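Beta-Ala-His dipeptidase (Homo sapiens, PDB 3DLJ) hydrolyses Xaa-His dipeptides, above all carnosine and anserine, as a secreted homodimeric metallopeptidase that binds two zinc ions per subunit. Local coordinates at residues Ser156-Leu161 with Leu473-Phe478; Trp151-Ser156 with Trp465-Gly470; Asn286-Ile291 with Glu314-Leu319; Asn207-Ile210 with Pro215-Thr218; Met251-Ala256 with Ser381-Val386. One frame throughout, in Å; residues are numbered along the deposited sequence.

Contact 1 (Ser156-Leu161 with Leu473-Phe478)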
# COMPACT_ATOMS: atom_id res chain seq x y z
N SER A 156 1.99 20.00 -14.00
CA SER A 156 1.81 21.44 -13.82
C SER A 156 3.05 22.26 -14.22
O SER A 156 2.92 23.45 -14.52
CB SER A 156 1.39 21.73 -12.38
OG SER A 156 2.54 21.86 -11.55
N ALA A 157 4.23 21.64 -14.27
CA ALA A 157 5.44 22.29 -14.78
C ALA A 157 5.43 22.48 -16.31
O ALA A 157 5.75 23.57 -16.77
CB ALA A 157 6.69 21.54 -14.35
N PHE A 158 5.07 21.44 -17.07
CA PHE A 158 4.87 21.54 -18.53
C PHE A 158 3.74 22.54 -18.86
O PHE A 158 3.83 23.30 -19.81
CB PHE A 158 4.51 20.18 -19.15
CG PHE A 158 5.64 19.18 -19.21
CD1 PHE A 158 5.98 18.42 -18.10
CD2 PHE A 158 6.35 18.98 -20.40
CE1 PHE A 158 7.01 17.49 -18.16
CE2 PHE A 158 7.39 18.06 -20.45
CZ PHE A 158 7.71 17.31 -19.32
N ARG A 159 2.68 22.51 -18.07
CA ARG A 159 1.53 23.39 -18.27
C ARG A 159 1.85 24.88 -18.02
O ARG A 159 1.53 25.75 -18.84
CB ARG A 159 0.34 22.92 -17.42
CG ARG A 159 -0.21 21.51 -17.78
CD ARG A 159 -0.90 21.45 -19.17
NE ARG A 159 -2.03 22.38 -19.21
CZ ARG A 159 -2.37 23.13 -20.25
NH1 ARG A 159 -1.67 23.07 -21.38
NH2 ARG A 159 -3.41 23.96 -20.15
N ALA A 160 2.47 25.17 -16.88
CA ALA A 160 2.93 26.53 -16.56
C ALA A 160 3.88 27.09 -17.64
O ALA A 160 3.78 28.26 -17.99
CB ALA A 160 3.59 26.55 -15.21
N LEU A 161 4.77 26.26 -18.16
CA LEU A 161 5.74 26.70 -19.18
C LEU A 161 5.24 26.65 -20.62
O LEU A 161 5.98 26.96 -21.55
CB LEU A 161 7.04 25.90 -19.06
CG LEU A 161 7.78 25.99 -17.72
CD1 LEU A 161 8.90 24.98 -17.63
CD2 LEU A 161 8.27 27.40 -17.46
N LEU A 473 11.42 12.88 -11.94
CA LEU A 473 11.36 11.52 -12.46
C LEU A 473 10.11 11.36 -13.33
O LEU A 473 10.18 10.84 -14.45
CB LEU A 473 11.34 10.49 -11.32
CG LEU A 473 11.14 9.02 -11.70
CD1 LEU A 473 12.30 8.62 -12.55
CD2 LEU A 473 11.08 8.13 -10.48
N PHE A 474 8.98 11.79 -12.80
CA PHE A 474 7.75 11.74 -13.55
C PHE A 474 7.81 12.60 -14.84
O PHE A 474 7.32 12.19 -15.90
CB PHE A 474 6.54 12.11 -12.66
CG PHE A 474 6.17 11.06 -11.63
CD1 PHE A 474 6.40 9.70 -11.87
CD2 PHE A 474 5.55 11.43 -10.43
CE1 PHE A 474 6.03 8.71 -10.92
CE2 PHE A 474 5.16 10.45 -9.45
CZ PHE A 474 5.40 9.10 -9.70
N ALA A 475 8.39 13.79 -14.73
CA ALA A 475 8.61 14.66 -15.92
C ALA A 475 9.43 13.96 -17.04
O ALA A 475 9.00 13.90 -18.21
CB ALA A 475 9.28 15.97 -15.50
N ALA A 476 10.59 13.40 -16.68
CA ALA A 476 11.41 12.62 -17.62
C ALA A 476 10.63 11.44 -18.25
O ALA A 476 10.80 11.13 -19.44
CB ALA A 476 12.68 12.12 -16.92
N PHE A 477 9.79 10.81 -17.43
CA PHE A 477 9.05 9.61 -17.78
C PHE A 477 8.00 9.90 -18.86
O PHE A 477 7.86 9.11 -19.81
CB PHE A 477 8.43 9.00 -16.52
CG PHE A 477 7.62 7.76 -16.76
CD1 PHE A 477 8.24 6.56 -17.11
CD2 PHE A 477 6.24 7.78 -16.60
CE1 PHE A 477 7.49 5.40 -17.30
CE2 PHE A 477 5.49 6.62 -16.81
CZ PHE A 477 6.12 5.43 -17.16
N PHE A 478 7.29 11.02 -18.72
CA PHE A 478 6.35 11.47 -19.77
C PHE A 478 7.02 11.40 -21.13
O PHE A 478 6.44 10.90 -22.11
CB PHE A 478 5.86 12.91 -19.55
CG PHE A 478 5.10 13.12 -18.27
CD1 PHE A 478 4.95 14.41 -17.75
CD2 PHE A 478 4.55 12.06 -17.57
CE1 PHE A 478 4.27 14.64 -16.57
CE2 PHE A 478 3.87 12.28 -16.38
CZ PHE A 478 3.73 13.57 -15.88
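Phe158 reaches from the last turn of helix 141-160 to Ala475 and Phe478 on helix 464-482. Its CB heads toward the other helix, and the first torsion (chi1 -72°) sets CG opposite the carbonyl carbon and beside the backbone N, which carries the ring across to its partners. From there one flank of the ring does the touching. Phe158 CD1 comes within 4.2 Å of Phe478 CD1. The next atom, Phe158 CE1, sits in the notch between two side chains, 3.7 Å from Phe478 CD1 and 3.8 Å from Ala475 CB. These are neighbouring helices of the M20 alpha/beta catalytic domain, joined here by apolar packing, with helix 13-22 adding Val16 against both Ala157 and Ala475. At the tip, Phe158 CZ lies 3.8 Å from Ala475 O, which stands at the ring edge, near its plane. The ring planes of Phe158 and Phe478 are inclined at 51°, with the Phe158 and Phe478 ring centroids 5.8 Å apart, an oblique pairing; relative to the Phe478 ring, however, Phe158 CE1 lies at the edge. One face of the Phe478 ring lies toward Phe474 O, one turn back, and the ring also meets Trp151 edge-to-face.

Contact 2 (Trp151-Ser156 with Trp465-Gly470); sequences WINAVS and WNYIEG
Tyr467 and Asn153 make the contact between these turns of helices 464-482 and 141-160, and they do so through the amide of Asn153 and the hydroxyl end of Tyr467. Along the later helix, Trp465 comes first; its indole has Glu469 CG over one face and packs against Trp209. Asn466 follows, its ND2 hydrogen-bonded to Leu448 O. At Tyr467 the first torsion (chi1 177°) places CG opposite the backbone N, and the ring runs out to bring Tyr467 OH within 3.1 Å of Asn153 ND2. The amide and ring planes stand 70° apart, the two side chains crossing at about a right angle. The clear bond of the phenol goes to Phe27 O, so three helices converge here: the pair from the alpha/beta catalytic domain of the M20 peptidases and helix 24-35, whose Phe27 and Leu31 lie against Asn153 and Tyr467 respectively. Past Ile468, which packs on Gln24, Glu469 forms a salt bridge with Lys472. Gly470 continues the helix, its N donating to Asn466 O at 2.9 Å. On the facing helix, Asn153 O accepts from Ser156 OG at 2.7 Å, one turn further along.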
# COMPACT_ATOMS: atom_id res chain seq x y z
N TRP A 151 3.33 13.59 -9.19
CA TRP A 151 2.81 13.37 -10.54
C TRP A 151 2.06 14.58 -11.06
O TRP A 151 2.33 15.04 -12.18
CB TRP A 151 1.87 12.12 -10.57
CG TRP A 151 1.34 11.76 -11.94
CD1 TRP A 151 0.18 12.23 -12.52
CD2 TRP A 151 1.93 10.86 -12.91
NE1 TRP A 151 0.02 11.69 -13.78
CE2 TRP A 151 1.06 10.83 -14.03
CE3 TRP A 151 3.08 10.05 -12.92
CZ2 TRP A 151 1.32 10.04 -15.17
CZ3 TRP A 151 3.34 9.26 -14.06
CH2 TRP A 151 2.46 9.26 -15.16
N ILE A 152 1.13 15.09 -10.25
CA ILE A 152 0.36 16.29 -10.62
C ILE A 152 1.26 17.52 -10.80
O ILE A 152 1.06 18.32 -11.73
CB ILE A 152 -0.80 16.58 -9.62
CG1 ILE A 152 -1.96 15.60 -9.84
CG2 ILE A 152 -1.27 18.05 -9.72
CD1 ILE A 152 -3.00 15.55 -8.69
N ASN A 153 2.23 17.69 -9.90
CA ASN A 153 3.15 18.81 -9.97
C ASN A 153 4.03 18.75 -11.22
O ASN A 153 4.22 19.76 -11.87
CB ASN A 153 4.00 18.92 -8.68
CG ASN A 153 3.17 19.30 -7.44
OD1 ASN A 153 2.09 19.83 -7.55
ND2 ASN A 153 3.69 19.02 -6.25
N ALA A 154 4.56 17.56 -11.57
CA ALA A 154 5.24 17.36 -12.86
C ALA A 154 4.43 17.87 -14.08
O ALA A 154 4.96 18.60 -14.92
CB ALA A 154 5.64 15.87 -13.06
N VAL A 155 3.17 17.46 -14.17
CA VAL A 155 2.27 17.93 -15.22
C VAL A 155 2.13 19.44 -15.20
O VAL A 155 2.16 20.09 -16.24
CB VAL A 155 0.85 17.29 -15.12
CG1 VAL A 155 -0.10 17.97 -16.10
CG2 VAL A 155 0.89 15.81 -15.41
N SER A 156 1.99 20.00 -14.00
CA SER A 156 1.81 21.44 -13.82
C SER A 156 3.05 22.26 -14.22
O SER A 156 2.92 23.45 -14.52
CB SER A 156 1.39 21.73 -12.38
OG SER A 156 2.54 21.86 -11.55
N TRP A 465 13.54 15.37 -0.64
CA TRP A 465 14.33 15.00 -1.81
C TRP A 465 13.60 14.00 -2.70
O TRP A 465 13.57 14.18 -3.93
CB TRP A 465 15.67 14.45 -1.36
CG TRP A 465 16.64 14.13 -2.45
CD1 TRP A 465 17.48 15.01 -3.09
CD2 TRP A 465 16.92 12.84 -2.99
NE1 TRP A 465 18.26 14.34 -4.01
CE2 TRP A 465 17.93 13.00 -3.97
CE3 TRP A 465 16.41 11.55 -2.75
CZ2 TRP A 465 18.45 11.93 -4.71
CZ3 TRP A 465 16.92 10.48 -3.49
CH2 TRP A 465 17.94 10.67 -4.45
N ASN A 466 12.99 12.98 -2.09
CA ASN A 466 12.18 12.00 -2.81
C ASN A 466 10.96 12.60 -3.49
O ASN A 466 10.63 12.23 -4.62
CB ASN A 466 11.72 10.91 -1.88
CG ASN A 466 12.84 10.03 -1.42
OD1 ASN A 466 13.81 10.49 -0.84
ND2 ASN A 466 12.70 8.73 -1.65
N TYR A 467 10.29 13.52 -2.79
CA TYR A 467 9.10 14.20 -3.30
C TYR A 467 9.41 15.12 -4.48
O TYR A 467 8.69 15.15 -5.46
CB TYR A 467 8.46 14.98 -2.14
CG TYR A 467 7.24 15.81 -2.48
CD1 TYR A 467 6.10 15.24 -3.06
CD2 TYR A 467 7.21 17.18 -2.15
CE1 TYR A 467 4.96 16.01 -3.35
CE2 TYR A 467 6.08 17.95 -2.42
CZ TYR A 467 4.94 17.35 -3.02
OH TYR A 467 3.80 18.11 -3.30
N ILE A 468 10.51 15.88 -4.37
CA ILE A 468 10.92 16.85 -5.38
C ILE A 468 11.65 16.21 -6.56
O ILE A 468 11.31 16.47 -7.71
CB ILE A 468 11.75 17.98 -4.76
CG1 ILE A 468 10.90 18.74 -3.72
CG2 ILE A 468 12.27 18.94 -5.83
CD1 ILE A 468 9.58 19.32 -4.27
N GLU A 469 12.64 15.36 -6.27
CA GLU A 469 13.33 14.60 -7.31
C GLU A 469 12.41 13.62 -8.02
O GLU A 469 12.61 13.34 -9.21
CB GLU A 469 14.54 13.87 -6.73
CG GLU A 469 15.67 14.82 -6.26
CD GLU A 469 16.19 15.78 -7.37
OE1 GLU A 469 16.16 17.02 -7.18
OE2 GLU A 469 16.63 15.30 -8.42
N GLY A 470 11.38 13.13 -7.31
CA GLY A 470 10.38 12.25 -7.87
C GLY A 470 9.45 12.95 -8.84
O GLY A 470 8.96 12.34 -9.77

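Contact 3 (Asn286-Ile291 with Glu314-Leu319)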
# COMPACT_ATOMS: atom_id res chain seq x y z
N ASN A 286 20.86 -16.02 -8.16
CA ASN A 286 21.72 -15.04 -8.83
C ASN A 286 21.12 -13.64 -8.96
O ASN A 286 21.80 -12.65 -8.73
CB ASN A 286 22.16 -15.58 -10.19
CG ASN A 286 23.34 -16.54 -10.09
OD1 ASN A 286 23.89 -16.76 -9.01
ND2 ASN A 286 23.75 -17.10 -11.23
N THR A 287 19.84 -13.59 -9.30
CA THR A 287 19.04 -12.37 -9.31
C THR A 287 19.10 -11.61 -7.98
O THR A 287 19.18 -10.38 -7.98
CB THR A 287 17.57 -12.73 -9.70
OG1 THR A 287 17.53 -13.20 -11.06
CG2 THR A 287 16.65 -11.55 -9.57
N TYR A 288 19.06 -12.34 -6.87
CA TYR A 288 19.16 -11.74 -5.53
C TYR A 288 20.54 -11.24 -5.20
O TYR A 288 20.69 -10.18 -4.60
CB TYR A 288 18.64 -12.71 -4.47
CG TYR A 288 17.14 -12.78 -4.47
CD1 TYR A 288 16.45 -13.71 -5.25
CD2 TYR A 288 16.40 -11.88 -3.72
CE1 TYR A 288 15.05 -13.73 -5.26
CE2 TYR A 288 15.03 -11.90 -3.72
CZ TYR A 288 14.35 -12.82 -4.48
OH TYR A 288 12.97 -12.78 -4.44
N LYS A 289 21.56 -11.99 -5.60
CA LYS A 289 22.95 -11.58 -5.43
C LYS A 289 23.26 -10.26 -6.16
O LYS A 289 24.14 -9.52 -5.74
CB LYS A 289 23.89 -12.69 -5.91
N ALA A 290 22.52 -9.97 -7.23
CA ALA A 290 22.76 -8.77 -8.04
C ALA A 290 22.04 -7.51 -7.54
O ALA A 290 22.23 -6.45 -8.11
CB ALA A 290 22.41 -9.03 -9.52
N ILE A 291 21.22 -7.65 -6.50
CA ILE A 291 20.51 -6.52 -5.88
C ILE A 291 21.47 -5.79 -4.93
O ILE A 291 22.32 -6.42 -4.29
CB ILE A 291 19.25 -6.97 -5.11
CG1 ILE A 291 18.24 -7.66 -6.04
CG2 ILE A 291 18.62 -5.81 -4.35
CD1 ILE A 291 17.36 -6.73 -6.86
N GLU A 314 18.99 -13.88 1.90
CA GLU A 314 17.96 -14.43 2.77
C GLU A 314 16.92 -13.42 3.16
O GLU A 314 15.72 -13.74 3.14
CB GLU A 314 18.58 -15.04 4.03
CG GLU A 314 19.05 -16.48 3.87
CD GLU A 314 20.01 -16.89 4.99
OE1 GLU A 314 21.03 -16.17 5.21
OE2 GLU A 314 19.75 -17.91 5.66
N ILE A 315 17.36 -12.21 3.53
CA ILE A 315 16.47 -11.10 3.90
C ILE A 315 15.48 -10.77 2.78
O ILE A 315 14.27 -10.69 3.02
CB ILE A 315 17.26 -9.79 4.25
CG1 ILE A 315 18.12 -9.98 5.51
CG2 ILE A 315 16.32 -8.56 4.31
CD1 ILE A 315 17.31 -10.23 6.73
N LEU A 316 16.01 -10.58 1.58
CA LEU A 316 15.21 -10.16 0.43
C LEU A 316 14.24 -11.24 -0.04
O LEU A 316 13.07 -10.94 -0.32
CB LEU A 316 16.11 -9.70 -0.73
CG LEU A 316 16.84 -8.37 -0.53
CD1 LEU A 316 17.65 -8.06 -1.76
CD2 LEU A 316 15.86 -7.26 -0.24
N MET A 317 14.73 -12.48 -0.09
CA MET A 317 13.89 -13.63 -0.43
C MET A 317 12.75 -13.85 0.56
O MET A 317 11.62 -14.20 0.15
CB MET A 317 14.72 -14.90 -0.54
CG MET A 317 15.65 -14.96 -1.74
SD MET A 317 16.38 -16.60 -1.85
CE MET A 317 17.80 -16.25 -2.91
N HIS A 318 13.01 -13.66 1.84
CA HIS A 318 11.96 -13.82 2.84
C HIS A 318 10.86 -12.75 2.79
O HIS A 318 9.72 -12.99 3.16
CB HIS A 318 12.53 -14.09 4.24
CG HIS A 318 12.91 -15.52 4.42
ND1 HIS A 318 14.13 -16.02 4.02
CD2 HIS A 318 12.19 -16.58 4.86
CE1 HIS A 318 14.16 -17.33 4.24
NE2 HIS A 318 13.00 -17.69 4.75
N LEU A 319 11.25 -11.59 2.27
CA LEU A 319 10.36 -10.48 1.95
C LEU A 319 9.59 -10.68 0.63
O LEU A 319 8.41 -10.28 0.53
CB LEU A 319 11.20 -9.20 1.82
CG LEU A 319 11.76 -8.52 3.06
CD1 LEU A 319 12.35 -7.15 2.70
CD2 LEU A 319 10.64 -8.39 4.14
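Tyr288 lays one face of its ring over the side chain of Met317, a Met-aromatic contact between helix 282-289 and helix 312-320. The methylene does the closest work: Met317 CG sits 3.5 Å from the centroid of the Tyr288 ring and only 3° off the ring normal, a CH-pi contact almost exactly over the centre. Met317 CG stands beside the backbone N and opposite the carbonyl carbon (chi1 -70°), and the extended chain beyond it keeps the remaining atoms over the same face. Met317 SD is accordingly above the Tyr288 ring at 4.7 Å from the centroid, and the methyl CE of Met317 lies by the CB side of the ring, 3.7 Å from Tyr288 CD1. A second residue of helix 312-320 takes the ring from another side: Leu316 CB meets CD2 of Tyr288 at the edge, at 3.7 Å. Trp320 adds a further aromatic neighbour to this tyrosine. Replacing Tyr288 by an alanine would probably open a gap beside Leu316 and leave the Met317 side chain without the flat surface it rests on, set free to turn. Leu316 meanwhile reaches past the ring to the loop that follows helix 282-289, where its CD1 touches Ile291 CG2 at 3.6 Å. Away from the interface, helix 312-320 braces its own turn, for Glu314 O accepts from His318 N and, from the opposite face of the carbonyl plane, from His318 ND1 at 2.9 Å with an N-H...O angle of 152°.

Contact 4 (Asn207-Ile210 with Pro215-Thr218); sequences NLWI and PAIT
Trp209 and Ala216 face each other where the loop after strand 201-204 doubles back against the start of strand 216-232. Their CA atoms are 5.6 Å apart, whereas those of Asn207 and Thr218 are 8.2 Å apart, and the two runs of chain head 136° from one another. They therefore splay instead of pairing as a ladder, and each backbone bonds to other parts of the fold: Trp209 to Gly449, Ile217 to Asp421 and Ile423, Thr218 to Leu445. At the close end the Trp209 indole lies with one face over the incoming chain. Pro215 CA stands above the five-membered ring of Trp209, 4.0 Å from the centroid and 9° off the normal, a CH-pi contact. On that same face Ala216 N comes to 3.7 Å from Trp209 CD1, while the methyl CB of Ala216 meets Trp209 CD1 at 4.0 Å. Rotation of the ring is constrained further by the bond from NE1 to Pro447 O. At the wide end the side chains of Asn207 and Thr218 approach from opposite directions. Asn207 CG occupies the crowded position between the backbone N and the carbonyl carbon (chi1 51°), and Asn207 ND2 ends 2.9 Å from Thr218 OG1, though at an angle too poor for a hydrogen bond. Asn207 directly follows the zinc ligand Asp206, and its side chain is about 8 Å from a bound zinc ion. The chemistry implies a junction held chiefly by the indole face and by bonds to surrounding chain, next to the metal site.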
# COMPACT_ATOMS: atom_id res chain seq x y z
N ASN A 207 4.68 2.77 -3.27
CA ASN A 207 5.58 1.76 -2.72
C ASN A 207 6.96 2.34 -2.51
O ASN A 207 7.22 3.49 -2.90
CB ASN A 207 5.60 0.49 -3.58
CG ASN A 207 5.84 0.76 -5.05
OD1 ASN A 207 5.07 1.46 -5.74
ND2 ASN A 207 6.90 0.15 -5.56
N LEU A 208 7.81 1.58 -1.83
CA LEU A 208 9.06 2.10 -1.32
C LEU A 208 10.30 1.47 -1.96
O LEU A 208 10.26 0.33 -2.44
CB LEU A 208 9.11 1.87 0.20
CG LEU A 208 7.89 2.26 1.04
CD1 LEU A 208 8.21 2.03 2.49
CD2 LEU A 208 7.43 3.69 0.79
N TRP A 209 11.40 2.22 -1.95
CA TRP A 209 12.72 1.67 -2.28
C TRP A 209 13.15 0.76 -1.13
O TRP A 209 12.47 0.70 -0.11
CB TRP A 209 13.77 2.76 -2.48
CG TRP A 209 13.44 3.83 -3.50
CD1 TRP A 209 12.55 3.75 -4.54
CD2 TRP A 209 14.00 5.14 -3.55
NE1 TRP A 209 12.52 4.94 -5.23
CE2 TRP A 209 13.40 5.81 -4.64
CE3 TRP A 209 14.94 5.83 -2.77
CZ2 TRP A 209 13.72 7.13 -4.99
CZ3 TRP A 209 15.26 7.15 -3.11
CH2 TRP A 209 14.65 7.78 -4.22
N ILE A 210 14.25 0.04 -1.30
CA ILE A 210 14.75 -0.84 -0.24
C ILE A 210 16.07 -0.30 0.33
O ILE A 210 16.43 -0.57 1.46
CB ILE A 210 14.82 -2.35 -0.70
CG1 ILE A 210 14.94 -3.31 0.50
CG2 ILE A 210 15.92 -2.56 -1.77
CD1 ILE A 210 13.59 -3.73 1.15
N PRO A 215 17.73 3.92 -6.34
CA PRO A 215 16.30 3.98 -6.65
C PRO A 215 15.84 2.64 -7.20
O PRO A 215 16.67 1.77 -7.48
CB PRO A 215 16.20 5.07 -7.72
CG PRO A 215 17.53 5.79 -7.69
CD PRO A 215 18.51 4.73 -7.30
N ALA A 216 14.54 2.47 -7.36
CA ALA A 216 14.05 1.16 -7.72
C ALA A 216 12.91 1.25 -8.71
O ALA A 216 12.28 2.31 -8.86
CB ALA A 216 13.60 0.43 -6.47
N ILE A 217 12.69 0.13 -9.39
CA ILE A 217 11.44 -0.14 -10.09
C ILE A 217 10.93 -1.49 -9.58
O ILE A 217 11.71 -2.44 -9.43
CB ILE A 217 11.61 -0.17 -11.64
CG1 ILE A 217 11.89 1.23 -12.19
CG2 ILE A 217 10.33 -0.64 -12.31
CD1 ILE A 217 12.78 1.22 -13.42
N THR A 218 9.62 -1.57 -9.31
CA THR A 218 9.02 -2.73 -8.66
C THR A 218 8.16 -3.50 -9.65
O THR A 218 7.28 -2.92 -10.30
CB THR A 218 8.21 -2.27 -7.42
OG1 THR A 218 9.07 -1.46 -6.58
CG2 THR A 218 7.65 -3.46 -6.62

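Contact 5 (Met251-Ala256 with Ser381-Val386); sequences MADLVA and SSNKMV
Asp253, on helix 250-258, turns one carboxylate oxygen to both Ser381 and Asn383 in the turn that precedes strand 384-397. Asp253 OD2 accepts from Ser381 OG at 2.7 Å and from Asn383 ND2, also at 2.7 Å. The two donors come from opposite faces of the carboxylate. The hydroxyl arrives on the syn side, 23° out of the plane, and the amide on the anti side, 34° out of it, so neither bond lies flat and each uses a different part of the oxygen. The other oxygen, OD1, forms a salt bridge with Arg379 NE, which gives the buried acid a counter-charge and probably helps to keep it ionised. Asn383 ND2 is doubly engaged, since it also donates to His248 O. Ser381 OG likewise plays two parts: with OG opposite the backbone N (chi1 169°), it donates a hydrogen bond to Asp253, and Ser381 OG accepts one from Asn383 N at 3.1 Å in a fairly straight bond. With an alanine in place of Asp253, the Ser381 hydroxyl and one N-H of Asn383 would probably lose their common acceptor, and Arg379 its charged mate. Apolar side chains flank this polar cluster, with Val231 of strand 216-232 and Phe376 of helix 361-377 both touching Asp253 and Asn383. The bond from Asn383 N back to Ser381 OG defines an ST turn, here leading into a strand of the lid-domain sheet and tying that strand's start to the helix packed beside it.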
# COMPACT_ATOMS: atom_id res chain seq x y z
N MET A 251 -9.80 -15.92 25.97
CA MET A 251 -8.40 -15.47 25.80
C MET A 251 -7.38 -16.62 25.87
O MET A 251 -6.39 -16.62 25.13
CB MET A 251 -8.01 -14.40 26.79
CG MET A 251 -8.42 -13.01 26.41
SD MET A 251 -7.66 -12.36 24.91
CE MET A 251 -6.01 -11.88 25.47
N ALA A 252 -7.60 -17.58 26.77
CA ALA A 252 -6.69 -18.71 26.89
C ALA A 252 -6.71 -19.58 25.61
O ALA A 252 -5.66 -19.98 25.14
CB ALA A 252 -7.03 -19.56 28.15
N ASP A 253 -7.90 -19.84 25.06
CA ASP A 253 -8.08 -20.54 23.79
C ASP A 253 -7.44 -19.76 22.61
O ASP A 253 -6.69 -20.33 21.83
CB ASP A 253 -9.59 -20.77 23.51
CG ASP A 253 -10.23 -21.82 24.44
OD1 ASP A 253 -9.50 -22.64 25.04
OD2 ASP A 253 -11.50 -21.83 24.55
N LEU A 254 -7.73 -18.47 22.50
CA LEU A 254 -7.20 -17.66 21.41
C LEU A 254 -5.69 -17.57 21.41
O LEU A 254 -5.06 -17.75 20.36
CB LEU A 254 -7.85 -16.26 21.38
CG LEU A 254 -7.40 -15.28 20.28
CD1 LEU A 254 -7.67 -15.86 18.87
CD2 LEU A 254 -8.03 -13.89 20.43
N VAL A 255 -5.10 -17.35 22.58
CA VAL A 255 -3.66 -17.31 22.72
C VAL A 255 -2.98 -18.64 22.32
O VAL A 255 -1.89 -18.64 21.72
CB VAL A 255 -3.25 -16.84 24.16
CG1 VAL A 255 -1.80 -17.13 24.42
CG2 VAL A 255 -3.56 -15.35 24.34
N ALA A 256 -3.62 -19.75 22.64
CA ALA A 256 -3.14 -21.05 22.21
C ALA A 256 -3.29 -21.23 20.69
O ALA A 256 -2.42 -21.79 20.04
CB ALA A 256 -3.85 -22.17 22.96
N SER A 381 -12.70 -27.57 24.80
CA SER A 381 -13.21 -26.31 25.34
C SER A 381 -14.71 -26.22 25.07
O SER A 381 -15.19 -26.81 24.12
CB SER A 381 -12.48 -25.14 24.71
OG SER A 381 -13.10 -23.90 25.01
N SER A 382 -15.43 -25.48 25.91
CA SER A 382 -16.86 -25.27 25.75
C SER A 382 -17.13 -24.10 24.82
O SER A 382 -18.26 -23.87 24.41
CB SER A 382 -17.50 -24.98 27.12
OG SER A 382 -16.97 -23.80 27.72
N ASN A 383 -16.07 -23.35 24.49
CA ASN A 383 -16.19 -22.19 23.61
C ASN A 383 -16.46 -22.57 22.16
O ASN A 383 -16.20 -23.69 21.73
CB ASN A 383 -14.94 -21.30 23.72
CG ASN A 383 -14.80 -20.69 25.09
OD1 ASN A 383 -15.80 -20.40 25.75
ND2 ASN A 383 -13.57 -20.50 25.55
N LYS A 384 -16.99 -21.62 21.42
CA LYS A 384 -17.20 -21.76 19.99
C LYS A 384 -16.06 -21.04 19.27
O LYS A 384 -15.63 -19.98 19.68
CB LYS A 384 -18.58 -21.19 19.63
CG LYS A 384 -18.75 -20.76 18.18
N MET A 385 -15.52 -21.66 18.23
CA MET A 385 -14.55 -20.97 17.41
C MET A 385 -15.05 -20.77 16.00
O MET A 385 -15.54 -21.70 15.37
CB MET A 385 -13.21 -21.68 17.40
CG MET A 385 -12.20 -20.97 16.50
SD MET A 385 -10.80 -22.03 16.14
CE MET A 385 -11.55 -23.27 15.10
N VAL A 386 -14.91 -19.56 15.50
CA VAL A 386 -15.14 -19.28 14.09
C VAL A 386 -13.88 -18.69 13.42
O VAL A 386 -13.41 -17.61 13.79
CB VAL A 386 -16.34 -18.33 13.88
CG1 VAL A 386 -16.63 -18.16 12.38
CG2 VAL A 386 -17.56 -18.86 14.62

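Contacts 1 and 2 are successive stations along one helix pair, 141-160 with 464-482; they share Ser156, have centres 8 Å apart and touch through Trp151 and Phe474. These helices lie about 300 residues apart in sequence, and contacts 3, 4 and 5 are all nested between them. Contact 4 closes first; contact 3 lies inside the loop closed by contact 5. Trp209 of contact 4 packs on Trp465 and Asn466 of contact 2, while Ile210 of contact 4 meets Leu316 and Leu319 of contact 3. Contact 5 stands apart, its centre 41 Å from that of contact 4, yet strand 216-232 starts at contact 4 and neighbours strand 384-397 of contact 5, consistent with the two-domain M20 architecture.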